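Local coordinates for HD domain protein (Enterococcus faecalis, PDB 4LRL) that probably hydrolyses deoxyribonucleoside triphosphates such as dGTP, as an HD-domain phosphohydrolase under allosteric control by bound nucleotides, at residues F78-S86 with R214-E222. Sequence-based numbering, arbitrary orientation.
Sequences FTFHGAEHS and RDAYFTGTE. With DGT (2'-deoxyguanosine-5'-triphosphate), chain R; TTP (thymidine-5'-triphosphate), chain S.
His-85 NE2 donates to Asp-215 OD1 at 2.8 Å, on the anti side of the carboxylate and tilted out of its plane. The bond is fairly straight, 162° at the hydrogen, and OD1 lies close to the imidazole plane. Asp-215 OD2 bonds Tyr-267 OH. His-85 CG lies between the backbone N and the carbonyl carbon (chi1 57°), which turns the imidazole toward the helix, where NE2 meets Asp-215. His-85 CB makes a CH-pi contact over the centre of the Phe-218 ring, 3.8 Å from the centroid. The ring planes differ by only 15°, but the imidazole is displaced toward the phenyl rim. Phe-218 also meets Phe-218 of the second subunit. Arg-214 CG touches His-85 CD2 at 3.7 Å; its guanidinium turns elsewhere, to Asp-42 and Asp-210. Gly-82 CA makes a CA-H...O contact with Phe-218 O at 3.2 Å. A water accepts from Gly-82 N and donates to Thr-219 O. Phe-80 CB meets Thr-219 CG2 at 3.7 Å, and one face of the Phe-80 ring carries the TTP deoxyribose. Thr-79 O accepts from TTP O3' at 2.6 Å, and Phe-78 O lies 3.0 Å from DGT C8. One His-Asp bond, a CH-pi contact and a water thus tie the loop to the end of helix 206-219, while its other end lines pockets for nucleotides that are probably regulatory.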
ATOM      1  N   PHE C  78     -20.883  -9.178   6.143  1.00 30.99           N
ATOM      2  CA  PHE C  78     -21.141  -9.373   7.570  1.00 31.06           C
ATOM      3  C   PHE C  78     -19.863  -9.722   8.351  1.00 31.15           C
ATOM      4  O   PHE C  78     -19.754  -9.437   9.558  1.00 31.32           O
ATOM      5  CB  PHE C  78     -22.217 -10.434   7.776  1.00 31.47           C
ATOM      6  CG  PHE C  78     -23.591  -9.991   7.360  1.00 30.49           C
ATOM      7  CD1 PHE C  78     -24.211 -10.559   6.257  1.00 28.99           C
ATOM      8  CD2 PHE C  78     -24.273  -9.003   8.081  1.00 31.42           C
ATOM      9  CE1 PHE C  78     -25.500 -10.158   5.856  1.00 29.04           C
ATOM     10  CE2 PHE C  78     -25.562  -8.590   7.693  1.00 32.19           C
ATOM     11  CZ  PHE C  78     -26.177  -9.180   6.575  1.00 31.12           C
ATOM     12  N   THR C  79     -18.894 -10.311   7.651  1.00 30.05           N
ATOM     13  CA  THR C  79     -17.619 -10.681   8.260  1.00 30.35           C
ATOM     14  C   THR C  79     -16.507  -9.689   7.900  1.00 29.71           C
ATOM     15  O   THR C  79     -15.638  -9.417   8.730  1.00 30.50           O
ATOM     16  CB  THR C  79     -17.202 -12.114   7.872  1.00 30.20           C
ATOM     17  OG1 THR C  79     -18.237 -13.027   8.248  1.00 30.89           O
ATOM     18  CG2 THR C  79     -15.917 -12.516   8.581  1.00 30.58           C
ATOM     19  N   PHE C  80     -16.549  -9.168   6.670  1.00 28.33           N
ATOM     20  CA  PHE C  80     -15.639  -8.136   6.181  1.00 27.76           C
ATOM     21  C   PHE C  80     -16.490  -6.939   5.769  1.00 28.22           C
ATOM     22  O   PHE C  80     -17.016  -6.907   4.643  1.00 27.14           O
ATOM     23  CB  PHE C  80     -14.850  -8.650   4.965  1.00 27.58           C
ATOM     24  CG  PHE C  80     -14.004  -9.873   5.253  1.00 27.11           C
ATOM     25  CD1 PHE C  80     -12.679  -9.739   5.650  1.00 26.73           C
ATOM     26  CD2 PHE C  80     -14.544 -11.158   5.127  1.00 27.02           C
ATOM     27  CE1 PHE C  80     -11.893 -10.866   5.909  1.00 29.74           C
ATOM     28  CE2 PHE C  80     -13.774 -12.297   5.395  1.00 28.34           C
ATOM     29  CZ  PHE C  80     -12.449 -12.161   5.787  1.00 28.15           C
ATOM     30  N   HIS C  81     -16.651  -5.965   6.675  1.00 28.85           N
ATOM     31  CA  HIS C  81     -17.646  -4.924   6.467  1.00 29.65           C
ATOM     32  C   HIS C  81     -17.298  -3.915   5.361  1.00 29.64           C
ATOM     33  O   HIS C  81     -18.130  -3.108   4.957  1.00 30.07           O
ATOM     34  CB  HIS C  81     -18.032  -4.235   7.786  1.00 31.32           C
ATOM     35  CG  HIS C  81     -16.931  -3.439   8.406  1.00 32.24           C
ATOM     36  ND1 HIS C  81     -16.196  -3.895   9.478  1.00 32.77           N
ATOM     37  CD2 HIS C  81     -16.441  -2.213   8.107  1.00 33.82           C
ATOM     38  CE1 HIS C  81     -15.297  -2.985   9.811  1.00 34.27           C
ATOM     39  NE2 HIS C  81     -15.423  -1.955   8.994  1.00 34.72           N
ATOM     40  N   GLY C  82     -16.074  -3.964   4.860  1.00 29.68           N
ATOM     41  CA  GLY C  82     -15.757  -3.187   3.669  1.00 29.61           C
ATOM     42  C   GLY C  82     -16.351  -3.775   2.393  1.00 29.24           C
ATOM     43  O   GLY C  82     -16.458  -3.071   1.405  1.00 29.54           O
ATOM     44  N   ALA C  83     -16.755  -5.050   2.411  1.00 28.74           N
ATOM     45  CA  ALA C  83     -17.172  -5.751   1.187  1.00 29.01           C
ATOM     46  C   ALA C  83     -18.574  -5.384   0.669  1.00 29.81           C
ATOM     47  O   ALA C  83     -19.401  -6.278   0.426  1.00 30.46           O
ATOM     48  CB  ALA C  83     -17.057  -7.267   1.383  1.00 28.52           C
ATOM     49  N   GLU C  84     -18.823  -4.085   0.466  1.00 30.26           N
ATOM     50  CA  GLU C  84     -20.161  -3.598   0.074  0.50 30.65           C
ATOM     51  C   GLU C  84     -20.227  -3.235  -1.406  1.00 30.72           C
ATOM     52  O   GLU C  84     -21.238  -2.698  -1.880  1.00 31.89           O
ATOM     53  CB  GLU C  84     -20.589  -2.383   0.922  0.50 31.30           C
ATOM     54  CG  GLU C  84     -20.876  -2.677   2.395  0.50 30.46           C
ATOM     55  CD  GLU C  84     -22.255  -3.297   2.647  0.50 29.60           C
ATOM     56  OE1 GLU C  84     -22.844  -3.864   1.702  0.50 28.61           O
ATOM     57  OE2 GLU C  84     -22.750  -3.217   3.800  0.50 29.05           O
ATOM     58  N   HIS C  85     -19.151  -3.538  -2.138  1.00 30.02           N
ATOM     59  CA  HIS C  85     -19.052  -3.272  -3.579  1.00 29.75           C
ATOM     60  C   HIS C  85     -20.072  -4.066  -4.401  1.00 29.68           C
ATOM     61  O   HIS C  85     -20.430  -5.184  -4.040  1.00 29.48           O
ATOM     62  CB  HIS C  85     -17.621  -3.520  -4.101  1.00 28.77           C
ATOM     63  CG  HIS C  85     -17.097  -4.902  -3.840  1.00 28.68           C
ATOM     64  ND1 HIS C  85     -16.856  -5.383  -2.570  1.00 26.63           N
ATOM     65  CD2 HIS C  85     -16.733  -5.895  -4.695  1.00 27.99           C
ATOM     66  CE1 HIS C  85     -16.382  -6.615  -2.654  1.00 27.76           C
ATOM     67  NE2 HIS C  85     -16.303  -6.951  -3.929  1.00 27.11           N
ATOM     68  N   SER C  86     -20.531  -3.474  -5.498  1.00 29.89           N
ATOM     69  CA  SER C  86     -21.592  -4.067  -6.301  1.00 30.80           C
ATOM     70  C   SER C  86     -21.060  -4.934  -7.440  1.00 30.49           C
ATOM     71  O   SER C  86     -19.865  -4.895  -7.780  1.00 30.40           O
ATOM     72  CB  SER C  86     -22.458  -2.977  -6.906  1.00 31.63           C
ATOM     73  OG  SER C  86     -21.724  -2.282  -7.904  1.00 33.39           O
ATOM     74  N   ARG C 214     -10.382  -7.065  -6.538  1.00 27.34           N
ATOM     75  CA  ARG C 214     -11.434  -6.186  -6.039  1.00 27.63           C
ATOM     76  C   ARG C 214     -11.975  -6.675  -4.689  1.00 27.77           C
ATOM     77  O   ARG C 214     -12.184  -5.878  -3.769  1.00 27.66           O
ATOM     78  CB  ARG C 214     -12.576  -6.078  -7.066  1.00 27.28           C
ATOM     79  CG  ARG C 214     -13.714  -5.103  -6.668  1.00 27.06           C
ATOM     80  CD  ARG C 214     -14.699  -4.856  -7.847  1.00 26.63           C
ATOM     81  NE  ARG C 214     -13.975  -4.600  -9.097  1.00 26.54           N
ATOM     82  CZ  ARG C 214     -13.569  -3.397  -9.487  1.00 27.25           C
ATOM     83  NH1 ARG C 214     -12.904  -3.271 -10.620  1.00 27.26           N
ATOM     84  NH2 ARG C 214     -13.834  -2.316  -8.753  1.00 23.22           N
ATOM     85  N   ASP C 215     -12.210  -7.980  -4.581  1.00 27.54           N
ATOM     86  CA  ASP C 215     -12.636  -8.547  -3.309  1.00 28.41           C
ATOM     87  C   ASP C 215     -11.578  -8.326  -2.217  1.00 29.15           C
ATOM     88  O   ASP C 215     -11.925  -8.002  -1.087  1.00 29.33           O
ATOM     89  CB  ASP C 215     -12.992 -10.018  -3.452  1.00 27.63           C
ATOM     90  CG  ASP C 215     -14.189 -10.240  -4.363  1.00 28.51           C
ATOM     91  OD1 ASP C 215     -14.894  -9.257  -4.705  1.00 29.08           O
ATOM     92  OD2 ASP C 215     -14.423 -11.402  -4.746  1.00 28.02           O
ATOM     93  N   ALA C 216     -10.302  -8.472  -2.575  1.00 29.45           N
ATOM     94  CA  ALA C 216      -9.213  -8.190  -1.648  1.00 30.54           C
ATOM     95  C   ALA C 216      -9.183  -6.719  -1.273  1.00 30.80           C
ATOM     96  O   ALA C 216      -8.997  -6.385  -0.095  1.00 31.27           O
ATOM     97  CB  ALA C 216      -7.867  -8.615  -2.234  1.00 30.45           C
ATOM     98  N   TYR C 217      -9.376  -5.852  -2.273  1.00 30.46           N
ATOM     99  CA  TYR C 217      -9.305  -4.417  -2.069  1.00 31.05           C
ATOM    100  C   TYR C 217     -10.347  -3.961  -1.053  1.00 31.60           C
ATOM    101  O   TYR C 217     -10.038  -3.170  -0.158  1.00 32.48           O
ATOM    102  CB  TYR C 217      -9.455  -3.646  -3.394  1.00 30.87           C
ATOM    103  CG  TYR C 217      -9.235  -2.144  -3.252  1.00 31.39           C
ATOM    104  CD1 TYR C 217      -7.964  -1.586  -3.400  1.00 33.03           C
ATOM    105  CD2 TYR C 217     -10.298  -1.286  -2.946  1.00 31.98           C
ATOM    106  CE1 TYR C 217      -7.752  -0.200  -3.252  1.00 33.27           C
ATOM    107  CE2 TYR C 217     -10.106   0.084  -2.798  1.00 33.04           C
ATOM    108  CZ  TYR C 217      -8.828   0.625  -2.946  1.00 34.47           C
ATOM    109  OH  TYR C 217      -8.639   1.982  -2.796  1.00 35.15           O
ATOM    110  N   PHE C 218     -11.572  -4.470  -1.181  1.00 38.59           N
ATOM    111  CA  PHE C 218     -12.682  -4.049  -0.303  1.00 39.00           C
ATOM    112  C   PHE C 218     -12.754  -4.765   1.051  1.00 38.42           C
ATOM    113  O   PHE C 218     -13.119  -4.149   2.051  1.00 38.88           O
ATOM    114  CB  PHE C 218     -14.025  -4.116  -1.039  1.00 38.33           C
ATOM    115  CG  PHE C 218     -14.192  -3.030  -2.066  1.00 40.49           C
ATOM    116  CD1 PHE C 218     -13.800  -3.230  -3.383  1.00 39.40           C
ATOM    117  CD2 PHE C 218     -14.719  -1.797  -1.713  1.00 42.82           C
ATOM    118  CE1 PHE C 218     -13.938  -2.232  -4.331  1.00 40.24           C
ATOM    119  CE2 PHE C 218     -14.861  -0.787  -2.672  1.00 45.03           C
ATOM    120  CZ  PHE C 218     -14.461  -1.011  -3.979  1.00 42.68           C
ATOM    121  N   THR C 219     -12.407  -6.046   1.096  1.00 37.23           N
ATOM    122  CA  THR C 219     -12.359  -6.733   2.386  1.00 37.28           C
ATOM    123  C   THR C 219     -11.213  -6.212   3.252  1.00 39.01           C
ATOM    124  O   THR C 219     -11.305  -6.234   4.475  1.00 39.16           O
ATOM    125  CB  THR C 219     -12.230  -8.262   2.242  1.00 36.16           C
ATOM    126  OG1 THR C 219     -11.039  -8.570   1.516  1.00 36.59           O
ATOM    127  CG2 THR C 219     -13.440  -8.854   1.527  1.00 33.64           C
ATOM    128  N   GLY C 220     -10.145  -5.733   2.612  1.00 40.55           N
ATOM    129  CA  GLY C 220      -8.960  -5.242   3.325  1.00 43.08           C
ATOM    130  C   GLY C 220      -7.896  -6.301   3.584  1.00 44.39           C
ATOM    131  O   GLY C 220      -6.982  -6.075   4.367  1.00 45.02           O
ATOM    132  N   THR C 221      -8.022  -7.459   2.931  1.00 44.99           N
ATOM    133  CA  THR C 221      -6.983  -8.491   2.953  1.00 47.43           C
ATOM    134  C   THR C 221      -5.890  -8.104   1.956  1.00 49.56           C
ATOM    135  O   THR C 221      -5.582  -8.844   1.024  1.00 49.65           O
ATOM    136  CB  THR C 221      -7.535  -9.913   2.632  1.00 45.93           C
ATOM    137  OG1 THR C 221      -7.942  -9.979   1.266  1.00 45.15           O
ATOM    138  CG2 THR C 221      -8.721 -10.264   3.504  1.00 45.80           C
ATOM    139  N   GLU C 222      -5.304  -6.933   2.185  1.00 53.16           N
ATOM    140  CA  GLU C 222      -4.346  -6.284   1.276  1.00 55.86           C
ATOM    141  C   GLU C 222      -3.200  -7.152   0.757  1.00 57.06           C
ATOM    142  O   GLU C 222      -2.556  -6.793  -0.240  1.00 58.08           O
ATOM    143  CB  GLU C 222      -3.781  -4.999   1.908  1.00 57.70           C
ATOM    144  CG  GLU C 222      -3.366  -5.119   3.380  1.00 60.01           C
ATOM    145  CD  GLU C 222      -2.524  -3.943   3.846  1.00 63.78           C
ATOM    146  OE1 GLU C 222      -1.646  -3.496   3.068  1.00 65.86           O
ATOM    147  OE2 GLU C 222      -2.736  -3.465   4.986  1.00 65.16           O
TER
HETATM  148  PG  DGT R 502     -17.469 -14.497  19.111  0.75 59.71           P
HETATM  149  O1G DGT R 502     -15.956 -14.553  18.981  0.75 58.65           O
HETATM  150  O2G DGT R 502     -18.038 -15.549  20.052  0.75 58.83           O
HETATM  151  O3G DGT R 502     -18.026 -13.097  19.313  0.75 58.44           O
HETATM  152  O3B DGT R 502     -18.096 -14.927  17.684  1.00 54.82           O
HETATM  153  PB  DGT R 502     -17.238 -14.999  16.335  1.00 51.95           P
HETATM  154  O1B DGT R 502     -17.036 -16.447  15.972  1.00 51.92           O
HETATM  155  O2B DGT R 502     -16.052 -14.072  16.430  1.00 53.40           O
HETATM  156  O3A DGT R 502     -18.265 -14.380  15.272  1.00 46.87           O
HETATM  157  PA  DGT R 502     -18.656 -12.830  15.131  1.00 39.59           P
HETATM  158  O1A DGT R 502     -20.131 -12.799  14.841  1.00 39.67           O
HETATM  159  O2A DGT R 502     -18.121 -11.967  16.227  1.00 40.46           O
HETATM  160  O5' DGT R 502     -17.925 -12.411  13.756  1.00 40.89           O
HETATM  161  C5' DGT R 502     -16.565 -12.715  13.463  1.00 38.88           C
HETATM  162  C4' DGT R 502     -15.858 -11.482  12.905  1.00 38.72           C
HETATM  163  O4' DGT R 502     -16.656 -10.746  11.962  1.00 36.57           O
HETATM  164  C3' DGT R 502     -15.576 -10.474  14.010  1.00 39.22           C
HETATM  165  O3' DGT R 502     -14.461 -10.859  14.834  1.00 41.20           O
HETATM  166  C2' DGT R 502     -15.393  -9.174  13.237  1.00 36.54           C
HETATM  167  C1' DGT R 502     -16.221  -9.378  11.967  1.00 34.09           C
HETATM  168  N9  DGT R 502     -17.385  -8.460  11.905  1.00 30.55           N
HETATM  169  C8  DGT R 502     -17.675  -7.648  10.867  1.00 30.94           C
HETATM  170  N7  DGT R 502     -18.809  -6.928  11.088  1.00 26.98           N
HETATM  171  C5  DGT R 502     -19.265  -7.289  12.302  1.00 27.55           C
HETATM  172  C6  DGT R 502     -20.411  -6.915  13.178  1.00 27.07           C
HETATM  173  O6  DGT R 502     -21.277  -6.081  12.844  1.00 28.06           O
HETATM  174  N1  DGT R 502     -20.526  -7.512  14.356  1.00 27.26           N
HETATM  175  C2  DGT R 502     -19.645  -8.416  14.799  1.00 27.63           C
HETATM  176  N2  DGT R 502     -19.865  -8.948  16.017  1.00 27.66           N
HETATM  177  N3  DGT R 502     -18.571  -8.821  14.067  1.00 29.34           N
HETATM  178  C4  DGT R 502     -18.328  -8.294  12.832  1.00 29.24           C
HETATM  179  PA  TTP S 503     -12.364 -13.655  13.030  1.00 56.25           P
HETATM  180  O1A TTP S 503     -13.274 -13.161  14.124  1.00 57.53           O
HETATM  181  O2A TTP S 503     -12.881 -14.661  12.039  1.00 57.11           O
HETATM  182  O3A TTP S 503     -10.985 -14.252  13.636  1.00 59.77           O
HETATM  183  PB  TTP S 503     -10.069 -13.662  14.849  1.00 61.48           P
HETATM  184  O1B TTP S 503      -9.863 -12.180  14.637  1.00 62.48           O
HETATM  185  O2B TTP S 503      -8.814 -14.504  14.908  1.00 61.65           O
HETATM  186  O3B TTP S 503     -10.920 -13.854  16.230  1.00 62.81           O
HETATM  187  PG  TTP S 503     -12.159 -14.872  16.549  0.75 64.65           P
HETATM  188  O1G TTP S 503     -12.074 -15.039  18.056  0.75 64.18           O
HETATM  189  O2G TTP S 503     -11.863 -16.138  15.760  0.75 63.63           O
HETATM  190  O3G TTP S 503     -13.427 -14.162  16.133  0.75 62.77           O
HETATM  191  O5' TTP S 503     -11.873 -12.375  12.197  1.00 55.93           O
HETATM  192  C5' TTP S 503     -12.140 -11.032  12.606  1.00 52.34           C
HETATM  193  C4' TTP S 503     -11.868 -10.091  11.441  1.00 49.69           C
HETATM  194  O4' TTP S 503     -10.629 -10.454  10.822  1.00 49.05           O
HETATM  195  C3' TTP S 503     -12.958 -10.190  10.385  1.00 48.31           C
HETATM  196  O3' TTP S 503     -13.375  -8.903   9.940  1.00 45.88           O
HETATM  197  C2' TTP S 503     -12.306 -10.882   9.210  1.00 48.49           C
HETATM  198  C1' TTP S 503     -10.815 -10.676   9.423  1.00 48.34           C
HETATM  199  N1  TTP S 503     -10.079 -11.851   8.950  1.00 48.72           N
HETATM  200  C2  TTP S 503      -9.000 -11.706   8.020  1.00 48.31           C
HETATM  201  O2  TTP S 503      -8.657 -10.571   7.600  1.00 46.19           O
HETATM  202  N3  TTP S 503      -8.337 -12.801   7.590  1.00 47.33           N
HETATM  203  C4  TTP S 503      -8.688 -14.027   8.026  1.00 48.06           C
HETATM  204  O4  TTP S 503      -8.050 -15.021   7.605  1.00 47.41           O
HETATM  205  C5  TTP S 503      -9.746 -14.193   8.939  1.00 48.42           C
HETATM  206  C5M TTP S 503     -10.164 -15.557   9.448  1.00 48.41           C
HETATM  207  C6  TTP S 503     -10.438 -13.075   9.390  1.00 47.59           C
HETATM  208  O   HOH W   1     -13.686  -5.341   5.699  1.00 29.97           O